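Local structure of Abbfa_003403 (Acinetobacter baumannii, 4ZXH) at residues Q323-Q326 against S327-Q331; L1278-D1281 against Q1282-K1285; G1041-I1044 against R1045-K1048; Y795-D798 against E799-L803; H526-T529 against Q530-V534. The protein is a four-domain nonribosomal peptide synthetase that probably activates an amino acid, carries it on 4'-phosphopantetheine, condenses it with a partner and releases the product. One frame throughout, in Å; residues are numbered along the deposited sequence.

Interaction 1: residues Q323-Q326 against S327-Q331; sequences QLRQ and SLKHQ
With chi1 at -66°, Ser-327 sets OG opposite its carbonyl carbon and turns it back along the helix onto Gln-323 O. Lys-329 takes a similar first torsion (-70°) and then runs fully extended, which lays it beside Gln-326. All of this belongs to the last turns of helix 313-329 in the condensation domain. Gln-323 O is a doubly used acceptor: Ser-327 N reaches it at 3.0 Å from one face of the carbonyl plane and Ser-327 OG at 2.7 Å from the other, so the hydroxyl is satisfied by its own helix. The next rung, Leu-328 N to Leu-324 O, is 2.9 Å. The bonds that follow are weak: Lys-329 N to Arg-325 O and to Gln-326 O.

On the outer side, Arg-325 and Lys-329 run alongside each other and point the same way. Arg-325 NH1 and Lys-329 NZ stand 4.3 Å apart, and a salt bridge from Arg-325 to Glu-322 would offset that repulsion. His-330 bonds Ser-198 and stacks on Phe-201, both of helix 197-205. Its CD2 comes within 3.4 Å of Gln-326 O, while ND1 is the atom bonded to Ser-198 OG.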
# COMPACT_ATOMS: atom_id res chain seq x y z
N GLN A 323 -17.38 -12.34 24.71
CA GLN A 323 -17.46 -11.23 23.77
C GLN A 323 -18.21 -11.67 22.53
O GLN A 323 -18.85 -10.87 21.86
CB GLN A 323 -16.07 -10.70 23.41
CG GLN A 323 -16.12 -9.41 22.63
CD GLN A 323 -14.77 -8.77 22.49
OE1 GLN A 323 -13.96 -8.81 23.42
NE2 GLN A 323 -14.52 -8.16 21.33
N LEU A 324 -18.16 -12.96 22.24
CA LEU A 324 -18.95 -13.51 21.16
C LEU A 324 -20.45 -13.42 21.51
O LEU A 324 -21.27 -12.98 20.69
CB LEU A 324 -18.53 -14.95 20.88
CG LEU A 324 -19.09 -15.60 19.63
CD1 LEU A 324 -18.52 -14.94 18.39
CD2 LEU A 324 -18.81 -17.10 19.62
N ARG A 325 -20.81 -13.81 22.74
CA ARG A 325 -22.21 -13.80 23.16
C ARG A 325 -22.80 -12.40 23.09
O ARG A 325 -23.91 -12.21 22.58
CB ARG A 325 -22.39 -14.35 24.59
CG ARG A 325 -23.82 -14.24 25.12
CD ARG A 325 -24.01 -14.87 26.50
NE ARG A 325 -23.42 -14.07 27.57
CZ ARG A 325 -24.09 -13.17 28.29
NH1 ARG A 325 -25.38 -12.95 28.06
NH2 ARG A 325 -23.47 -12.50 29.25
N GLN A 326 -22.07 -11.42 23.61
CA GLN A 326 -22.52 -10.03 23.57
C GLN A 326 -22.66 -9.56 22.13
O GLN A 326 -23.65 -8.92 21.77
CB GLN A 326 -21.56 -9.11 24.35
CG GLN A 326 -21.53 -9.38 25.85
CD GLN A 326 -22.86 -9.12 26.53
OE1 GLN A 326 -23.49 -8.08 26.33
NE2 GLN A 326 -23.32 -10.08 27.34
N SER A 327 -21.68 -9.90 21.29
CA SER A 327 -21.66 -9.44 19.92
C SER A 327 -22.84 -10.00 19.12
O SER A 327 -23.37 -9.33 18.24
CB SER A 327 -20.33 -9.80 19.24
OG SER A 327 -19.24 -9.11 19.82
N LEU A 328 -23.26 -11.23 19.43
CA LEU A 328 -24.39 -11.84 18.72
C LEU A 328 -25.72 -11.14 19.05
O LEU A 328 -26.66 -11.21 18.27
CB LEU A 328 -24.50 -13.34 19.02
CG LEU A 328 -23.31 -14.19 18.54
CD1 LEU A 328 -23.42 -15.63 18.96
CD2 LEU A 328 -23.10 -14.07 17.04
N LYS A 329 -25.79 -10.47 20.20
CA LYS A 329 -26.95 -9.62 20.52
C LYS A 329 -27.17 -8.53 19.46
O LYS A 329 -28.29 -8.21 19.09
CB LYS A 329 -26.79 -8.96 21.90
CG LYS A 329 -26.89 -9.89 23.13
CD LYS A 329 -26.80 -9.08 24.43
CE LYS A 329 -26.89 -9.94 25.69
NZ LYS A 329 -26.80 -9.10 26.94
N HIS A 330 -26.08 -7.98 18.95
CA HIS A 330 -26.17 -6.83 18.06
C HIS A 330 -25.86 -7.20 16.62
O HIS A 330 -25.30 -6.39 15.87
CB HIS A 330 -25.23 -5.73 18.54
CG HIS A 330 -25.41 -5.40 19.98
ND1 HIS A 330 -26.46 -4.64 20.45
CD2 HIS A 330 -24.67 -5.74 21.07
CE1 HIS A 330 -26.36 -4.52 21.76
NE2 HIS A 330 -25.29 -5.17 22.16
N GLN A 331 -26.22 -8.41 16.22
CA GLN A 331 -25.85 -8.91 14.90
C GLN A 331 -26.78 -8.38 13.82
O GLN A 331 -26.52 -8.60 12.63
CB GLN A 331 -25.86 -10.43 14.88
CG GLN A 331 -27.24 -11.00 14.69
CD GLN A 331 -27.27 -12.49 14.87
OE1 GLN A 331 -26.93 -13.00 15.94
NE2 GLN A 331 -27.66 -13.21 13.82

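Interaction 2: residues L1278-D1281 against Q1282-K1285; sequences LGWD and QLVK
The indole of Trp-1280 is the main flat group here, and two aliphatic side chains three and four residues further on come to its six-membered ring. Leu-1283 CD1 approaches Trp-1280 CZ3 at 3.8 Å and Val-1284 CG2 approaches Trp-1280 CE3 at the same 3.8 Å, both obliquely. From elsewhere in the domain, Tyr-1144 adds an edge-to-face ring contact. The second pair of flat groups is at the surface: the side chains of Asp-1281 and Gln-1282 run side by side, OD1 of the first 4.0 Å from CG of the second, with their end planes turned 63° apart. The amide of Gln-1282 has its partner elsewhere, NE2 bonding Glu-1171 OE2.

The backbone explains why the side chains converge. It forms a short 3-10 turn, with Gln-1282 N bonded to Gly-1279 O at 3.1 Å and Leu-1283 N to Trp-1280 O at 2.9 Å. Trp-1280 O also takes Val-1284 N at 2.9 Å, almost straight in line with the carbonyl (C=O...N 179°), whereas Leu-1283 N meets it from well above the plane. This one carbonyl thus ties down the N-H of both residues that touch the indole. Gly-1279, with phi 95°, leads the chain into the turn.

The turn lies in the connection from strand 1262-1267 to the edge strand 1288-1293 of the thioesterase domain's central sheet. Trp-1280 packs on Leu-1264, Val-1284 rests on Ile-1262, and Trp-1280 NE1 bonds the carbonyl of Thr-1165, just beyond the neighbouring strand 1157-1163.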
# COMPACT_ATOMS: atom_id res chain seq x y z
N LEU A 1278 -26.14 51.97 -11.97
CA LEU A 1278 -25.34 51.36 -13.02
C LEU A 1278 -25.92 51.62 -14.42
O LEU A 1278 -25.62 50.90 -15.38
CB LEU A 1278 -25.20 49.85 -12.78
CG LEU A 1278 -24.77 49.49 -11.36
CD1 LEU A 1278 -24.56 48.00 -11.20
CD2 LEU A 1278 -23.53 50.25 -10.97
N GLY A 1279 -26.73 52.67 -14.55
CA GLY A 1279 -27.29 53.02 -15.84
C GLY A 1279 -28.68 52.45 -16.12
O GLY A 1279 -29.26 52.77 -17.15
N TRP A 1280 -29.22 51.64 -15.23
CA TRP A 1280 -30.51 50.98 -15.52
C TRP A 1280 -31.68 51.94 -15.54
O TRP A 1280 -32.74 51.62 -16.10
CB TRP A 1280 -30.78 49.85 -14.51
CG TRP A 1280 -30.02 48.62 -14.85
CD1 TRP A 1280 -28.83 48.22 -14.31
CD2 TRP A 1280 -30.35 47.65 -15.86
NE1 TRP A 1280 -28.42 47.05 -14.89
CE2 TRP A 1280 -29.32 46.68 -15.85
CE3 TRP A 1280 -31.41 47.49 -16.75
CZ2 TRP A 1280 -29.33 45.57 -16.71
CZ3 TRP A 1280 -31.42 46.38 -17.61
CH2 TRP A 1280 -30.38 45.44 -17.57
N ASP A 1281 -31.51 53.10 -14.93
CA ASP A 1281 -32.55 54.13 -14.98
C ASP A 1281 -32.88 54.55 -16.42
O ASP A 1281 -33.87 55.23 -16.64
CB ASP A 1281 -32.13 55.36 -14.16
CG ASP A 1281 -30.78 55.93 -14.56
OD1 ASP A 1281 -29.85 55.14 -14.84
OD2 ASP A 1281 -30.64 57.17 -14.62
N GLN A 1282 -32.06 54.15 -17.39
CA GLN A 1282 -32.31 54.55 -18.78
C GLN A 1282 -33.03 53.45 -19.54
O GLN A 1282 -33.37 53.61 -20.71
CB GLN A 1282 -31.01 54.90 -19.50
CG GLN A 1282 -30.09 55.87 -18.78
CD GLN A 1282 -28.91 56.29 -19.64
OE1 GLN A 1282 -28.79 55.88 -20.79
NE2 GLN A 1282 -28.01 57.09 -19.07
N LEU A 1283 -33.27 52.32 -18.88
CA LEU A 1283 -33.91 51.17 -19.50
C LEU A 1283 -35.17 50.77 -18.77
O LEU A 1283 -36.14 50.34 -19.39
CB LEU A 1283 -32.96 49.97 -19.54
CG LEU A 1283 -31.74 50.10 -20.45
CD1 LEU A 1283 -30.95 48.81 -20.43
CD2 LEU A 1283 -32.19 50.46 -21.86
N VAL A 1284 -35.15 50.89 -17.45
CA VAL A 1284 -36.27 50.43 -16.63
C VAL A 1284 -36.85 51.60 -15.85
O VAL A 1284 -36.12 52.40 -15.28
CB VAL A 1284 -35.83 49.32 -15.68
CG1 VAL A 1284 -37.01 48.80 -14.90
CG2 VAL A 1284 -35.16 48.19 -16.48
N LYS A 1285 -38.18 51.71 -15.82
CA LYS A 1285 -38.80 52.90 -15.26
C LYS A 1285 -39.37 52.68 -13.86
O LYS A 1285 -38.91 53.29 -12.89
CB LYS A 1285 -39.91 53.41 -16.19

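Interaction 3: residues G1041-I1044 against R1045-K1048; sequences GEII and RENK
Backbone hydrogen bonds join Gly-1041 to Arg-1045 and Glu-1042 to Glu-1046 in the final turn of helix 1037-1046, the closing helix of the carrier domain. Arg-1045 N meets Gly-1041 O at 2.9 Å and Glu-1046 N meets Glu-1042 O at 3.1 Å, both i to i+4. Glu-1046 N also makes a weak i to i+3 bond to Ile-1043 O, and Asn-1047 N bonds Ile-1044 O at 3.2 Å, from 59° above the carbonyl plane. The pattern is consistent with a tightening last turn.

No side-chain hydrogen bond is formed across the contact. Arg-1045 leaves with CG trans to its backbone N (chi1 -171°) and bends at chi3, which folds the guanidinium back over the preceding turn. Gly-1041 O lies over one face, 3.6 Å above the plane and offset to the rim, a polar and probably favourable approach. Van der Waals contacts are made by Glu-1042 CG, at the guanidinium edge, in plane, 3.8 Å from Arg-1045 NH1, and by Ile-1043 CD1, 4.1 Å from Glu-1046 OE1.

Ionic bonds come from outside. Although opposite in charge, Glu-1042 OE2 and Arg-1045 NH1 are 5.4 Å apart; the carboxylate and guanidinium planes are 64° apart. Each has its partners elsewhere: Glu-1042 bridges to Lys-926, Arg-1045 to Asp-1230 and Asp-976.

The carboxylates around Arg-1045 would stabilise its positive charge. Because Asp-1230 belongs to the thioesterase domain and Lys-926 to the adenylation C-terminal domain, the same helix end ties the carrier domain electrostatically to both neighbours in this conformation.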
# COMPACT_ATOMS: atom_id res chain seq x y z
N GLY A 1041 -10.51 14.73 -11.34
CA GLY A 1041 -10.60 15.72 -12.40
C GLY A 1041 -9.49 15.55 -13.42
O GLY A 1041 -9.74 15.73 -14.61
N GLU A 1042 -8.28 15.21 -12.98
CA GLU A 1042 -7.18 14.97 -13.93
C GLU A 1042 -7.50 13.76 -14.81
O GLU A 1042 -7.25 13.78 -16.02
CB GLU A 1042 -5.84 14.76 -13.20
CG GLU A 1042 -5.37 15.98 -12.41
CD GLU A 1042 -4.13 15.75 -11.56
OE1 GLU A 1042 -3.62 14.61 -11.50
OE2 GLU A 1042 -3.66 16.72 -10.93
N ILE A 1043 -8.08 12.72 -14.20
CA ILE A 1043 -8.47 11.51 -14.91
C ILE A 1043 -9.52 11.79 -15.99
O ILE A 1043 -9.42 11.33 -17.12
CB ILE A 1043 -9.03 10.47 -13.93
CG1 ILE A 1043 -7.88 9.87 -13.13
CG2 ILE A 1043 -9.81 9.38 -14.66
CD1 ILE A 1043 -6.74 9.41 -14.00
N ILE A 1044 -10.55 12.54 -15.61
CA ILE A 1044 -11.61 12.89 -16.53
C ILE A 1044 -11.10 13.83 -17.64
O ILE A 1044 -11.50 13.73 -18.80
CB ILE A 1044 -12.75 13.55 -15.78
CG1 ILE A 1044 -13.43 12.52 -14.89
CG2 ILE A 1044 -13.75 14.15 -16.73
CD1 ILE A 1044 -14.52 13.12 -14.02
N ARG A 1045 -10.18 14.71 -17.26
CA ARG A 1045 -9.60 15.71 -18.17
C ARG A 1045 -8.81 15.06 -19.31
O ARG A 1045 -8.75 15.61 -20.42
CB ARG A 1045 -8.70 16.66 -17.38
CG ARG A 1045 -8.22 17.85 -18.15
CD ARG A 1045 -7.53 18.86 -17.23
NE ARG A 1045 -8.46 19.44 -16.26
CZ ARG A 1045 -8.41 19.24 -14.95
NH1 ARG A 1045 -7.46 18.47 -14.42
NH2 ARG A 1045 -9.30 19.80 -14.16
N GLU A 1046 -8.22 13.89 -19.01
CA GLU A 1046 -7.44 13.13 -19.99
C GLU A 1046 -8.27 12.70 -21.18
O GLU A 1046 -7.76 12.59 -22.30
CB GLU A 1046 -6.82 11.88 -19.35
CG GLU A 1046 -5.56 12.09 -18.54
CD GLU A 1046 -5.10 10.84 -17.80
OE1 GLU A 1046 -5.72 9.76 -17.98
OE2 GLU A 1046 -4.12 10.93 -17.02
N ASN A 1047 -9.55 12.42 -20.94
CA ASN A 1047 -10.47 12.00 -21.99
C ASN A 1047 -11.00 13.18 -22.79
O ASN A 1047 -11.98 13.81 -22.38
CB ASN A 1047 -11.63 11.22 -21.38
CG ASN A 1047 -12.58 10.67 -22.43
OD1 ASN A 1047 -12.50 11.01 -23.62
ND2 ASN A 1047 -13.49 9.82 -21.99
N LYS A 1048 -10.39 13.46 -23.93
CA LYS A 1048 -10.78 14.63 -24.73
C LYS A 1048 -12.17 14.49 -25.36
O LYS A 1048 -12.69 15.44 -25.94
CB LYS A 1048 -9.74 14.90 -25.81

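Interaction 4: residues Y795-D798 against E799-L803; sequences YVLD and EQQRL
Asp-798 OD1 is gripped from opposite faces of its carboxylate plane by two backbone N-H groups of the following loop, Arg-802 N and Gln-800 N. Arg-802 N to Asp-798 OD1 is 2.9 Å and nearly straight (176°). Gln-800 N to the same Asp-798 OD1, also 2.9 Å but more bent, closes an Asx turn. Asp-798 OD2 receives the Arg-802 side chain in a side-on salt bridge, with NE at 3.2 Å and NH2 at 3.2 Å. OD2 lies in the guanidinium plane and offers NE its syn lone pair. A chi1 of 58°, which wedges CG between backbone N and carbonyl carbon, directs the carboxylate into the loop.

The backbone forms a type I turn, Gln-801 N to Asp-798 O at 3.1 Å. Asp-798 N to Arg-802 O, 3.1 Å, completes the pattern of a type I turn with a G1 bulge, Gln-801 being the left-handed residue at phi 63°. The hairpin leads out of strand 792-797 in the adenylation domain. Behind the turn, Leu-803 CD2 packs on Leu-797 CD2 at 3.7 Å and lies 4.2 Å from Tyr-795 CD1.

Four N-H bonds on one carboxylate would be expected to favour its anionic form. Arg-802 NH1 bonds Val-454 O at the same time.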
# COMPACT_ATOMS: atom_id res chain seq x y z
N TYR A 795 20.55 -18.46 15.49
CA TYR A 795 19.36 -18.78 16.25
C TYR A 795 18.40 -17.58 16.23
O TYR A 795 18.85 -16.43 16.31
CB TYR A 795 19.70 -19.13 17.71
CG TYR A 795 20.74 -20.23 17.90
CD1 TYR A 795 20.39 -21.58 17.83
CD2 TYR A 795 22.06 -19.91 18.19
CE1 TYR A 795 21.35 -22.58 18.03
CE2 TYR A 795 23.01 -20.90 18.39
CZ TYR A 795 22.66 -22.23 18.30
OH TYR A 795 23.63 -23.20 18.49
N VAL A 796 17.10 -17.83 16.11
CA VAL A 796 16.12 -16.75 16.17
C VAL A 796 15.26 -16.88 17.42
O VAL A 796 14.48 -17.82 17.53
CB VAL A 796 15.22 -16.71 14.91
CG1 VAL A 796 14.31 -15.49 14.94
CG2 VAL A 796 16.08 -16.68 13.65
N LEU A 797 15.40 -15.94 18.34
CA LEU A 797 14.76 -16.04 19.65
C LEU A 797 13.71 -14.96 19.93
O LEU A 797 13.73 -13.88 19.35
CB LEU A 797 15.83 -15.98 20.74
CG LEU A 797 16.96 -17.00 20.57
CD1 LEU A 797 17.88 -16.96 21.77
CD2 LEU A 797 16.42 -18.41 20.36
N ASP A 798 12.79 -15.27 20.84
CA ASP A 798 11.83 -14.27 21.26
C ASP A 798 12.40 -13.50 22.45
O ASP A 798 13.58 -13.62 22.75
CB ASP A 798 10.46 -14.90 21.59
CG ASP A 798 10.51 -15.98 22.69
OD1 ASP A 798 11.48 -16.02 23.47
OD2 ASP A 798 9.56 -16.79 22.77
N GLU A 799 11.55 -12.73 23.12
CA GLU A 799 11.98 -11.95 24.28
C GLU A 799 12.21 -12.80 25.54
O GLU A 799 12.78 -12.32 26.52
CB GLU A 799 10.96 -10.85 24.55
CG GLU A 799 10.69 -9.95 23.33
CD GLU A 799 9.52 -9.00 23.52
OE1 GLU A 799 8.84 -9.07 24.57
OE2 GLU A 799 9.26 -8.19 22.60
N GLN A 800 11.77 -14.06 25.52
CA GLN A 800 12.07 -14.98 26.62
C GLN A 800 13.23 -15.91 26.25
O GLN A 800 13.57 -16.81 27.01
CB GLN A 800 10.84 -15.81 26.99
CG GLN A 800 9.89 -15.10 27.92
CD GLN A 800 9.41 -13.78 27.36
OE1 GLN A 800 8.57 -13.73 26.46
NE2 GLN A 800 9.96 -12.68 27.89
N GLN A 801 13.82 -15.66 25.09
CA GLN A 801 14.94 -16.44 24.55
C GLN A 801 14.58 -17.91 24.27
O GLN A 801 15.36 -18.81 24.55
CB GLN A 801 16.15 -16.37 25.50
CG GLN A 801 16.92 -15.06 25.44
CD GLN A 801 16.21 -13.91 26.13
OE1 GLN A 801 15.81 -14.02 27.29
NE2 GLN A 801 16.01 -12.81 25.40
N ARG A 802 13.39 -18.13 23.72
CA ARG A 802 12.99 -19.43 23.20
C ARG A 802 13.08 -19.42 21.67
O ARG A 802 12.94 -18.38 21.04
CB ARG A 802 11.58 -19.78 23.63
CG ARG A 802 11.40 -20.03 25.11
CD ARG A 802 9.92 -20.21 25.44
NE ARG A 802 9.15 -19.06 24.99
CZ ARG A 802 7.87 -18.84 25.28
NH1 ARG A 802 7.19 -19.70 26.04
NH2 ARG A 802 7.27 -17.76 24.82
N LEU A 803 13.30 -20.59 21.07
CA LEU A 803 13.36 -20.72 19.62
C LEU A 803 11.99 -20.49 18.96
O LEU A 803 11.04 -21.24 19.21
CB LEU A 803 13.88 -22.10 19.24
CG LEU A 803 15.31 -22.42 19.65
CD1 LEU A 803 15.53 -23.91 19.63
CD2 LEU A 803 16.29 -21.72 18.73

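Interaction 5: residues H526-T529 against Q530-V534; sequences HGIT and QGDRV
Thr-529 and Asp-532 carry most of this contact, and Ile-528 adds an apolar part. The carboxylate of Asp-532 folds back over the turn: OD2 accepts Thr-529 N at 2.9 Å in a nearly straight bond (169°), met from 58° above the carboxylate plane. In return, Asp-532 N donates to Thr-529 O at 3.1 Å. Backbone and side chain of one aspartate therefore hold both the N-H and the C=O of one threonine, closing two rings between the same residues.

The Thr-529 hydroxyl lies between its backbone N and carbonyl carbon (chi1 85°), which places OG1 beside the carboxylate. Thr-529 OG1 comes 3.4 Å from Asp-532 OD2, a weak and unsettled bond. One water joins the group, donating to Asp-532 OD1 at 2.7 Å and to Gln-530 O at 2.9 Å, and it also bonds Thr-529 OG1. Asp-532 OD2 also makes a salt bridge to Lys-580 NZ, whose charge would favour the ionised carboxylate.

Ile-528 crosses Val-534 obliquely, with Ile-528 CD1 4.0 Å from Val-534 CG2. Both side chains are buried against Val-581 of strand 581-584.

Residues 529-532 form a type II beta turn with Gly-531 in its third position. A Schellman motif at Gly-527 ends the preceding helix, so the whole is a helix-to-strand connection, leading from helix 509-525 into strand 533-537 of a parallel sheet in the adenylation domain.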
# COMPACT_ATOMS: atom_id res chain seq x y z
N HIS A 526 61.34 -0.40 20.87
CA HIS A 526 60.85 0.80 21.53
C HIS A 526 59.72 0.52 22.49
O HIS A 526 58.87 1.38 22.72
CB HIS A 526 60.43 1.82 20.49
CG HIS A 526 61.56 2.22 19.60
ND1 HIS A 526 61.83 1.57 18.42
CD2 HIS A 526 62.55 3.11 19.78
CE1 HIS A 526 62.91 2.09 17.87
NE2 HIS A 526 63.38 3.02 18.68
N GLY A 527 59.71 -0.69 23.05
CA GLY A 527 58.94 -0.95 24.25
C GLY A 527 57.70 -1.80 24.07
O GLY A 527 57.04 -2.12 25.06
N ILE A 528 57.37 -2.16 22.84
CA ILE A 528 56.16 -2.96 22.58
C ILE A 528 56.36 -4.43 22.90
O ILE A 528 57.21 -5.10 22.32
CB ILE A 528 55.68 -2.83 21.13
CG1 ILE A 528 55.33 -1.38 20.83
CG2 ILE A 528 54.45 -3.68 20.92
CD1 ILE A 528 54.45 -0.78 21.87
N THR A 529 55.54 -4.92 23.82
CA THR A 529 55.66 -6.27 24.34
C THR A 529 54.37 -7.00 24.00
O THR A 529 53.38 -6.35 23.69
CB THR A 529 55.89 -6.28 25.88
OG1 THR A 529 54.63 -6.21 26.56
CG2 THR A 529 56.75 -5.10 26.31
N GLN A 530 54.37 -8.33 24.05
CA GLN A 530 53.17 -9.10 23.77
C GLN A 530 51.97 -8.61 24.60
O GLN A 530 52.10 -8.30 25.80
CB GLN A 530 53.42 -10.59 24.03
CG GLN A 530 52.20 -11.45 23.73
CD GLN A 530 52.52 -12.93 23.76
OE1 GLN A 530 53.67 -13.32 23.92
NE2 GLN A 530 51.48 -13.77 23.62
N GLY A 531 50.82 -8.50 23.95
CA GLY A 531 49.62 -8.05 24.63
C GLY A 531 49.39 -6.55 24.63
O GLY A 531 48.35 -6.08 25.07
N ASP A 532 50.36 -5.79 24.16
CA ASP A 532 50.19 -4.34 24.18
C ASP A 532 49.20 -3.92 23.10
O ASP A 532 48.95 -4.66 22.12
CB ASP A 532 51.54 -3.63 24.00
CG ASP A 532 52.42 -3.69 25.27
OD1 ASP A 532 51.93 -4.14 26.34
OD2 ASP A 532 53.60 -3.27 25.20
N ARG A 533 48.61 -2.76 23.30
CA ARG A 533 47.67 -2.21 22.34
C ARG A 533 48.35 -1.07 21.62
O ARG A 533 48.85 -0.16 22.27
CB ARG A 533 46.40 -1.75 23.02
CG ARG A 533 45.56 -2.89 23.52
CD ARG A 533 44.42 -2.39 24.40
NE ARG A 533 44.91 -1.44 25.39
CZ ARG A 533 45.53 -1.78 26.51
NH1 ARG A 533 45.74 -3.06 26.78
NH2 ARG A 533 45.95 -0.83 27.36
N VAL A 534 48.39 -1.15 20.29
CA VAL A 534 49.09 -0.16 19.48
C VAL A 534 48.14 0.62 18.59
O VAL A 534 47.48 0.05 17.71
CB VAL A 534 50.15 -0.84 18.60
CG1 VAL A 534 50.69 0.13 17.56
CG2 VAL A 534 51.25 -1.40 19.47
O HOH W 1 52.55 -6.29 27.87

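How the interactions relate
Interactions 1 and 3 are both helix ends, but interaction 1 bonds a serine hydroxyl to its own helix, whereas interaction 3 sends its charges outward to neighbouring domains. Interactions 2, 4 and 5 are turns joined to sheet strands. Of these, interaction 2 is largely buried and apolar, built round an indole, whereas 4 and 5 are part surface and each rests on an aspartate whose carboxylate takes backbone N-H, two for Asp-798 and one for Asp-532. Asp-798 pairs with arginine in its own turn, Asp-532 with a lysine beyond it. Both lie in the adenylation domain, though their nearest atoms are about 29 Å apart. None of the five touches another, and the centres of 2 and 5 are about 110 Å apart.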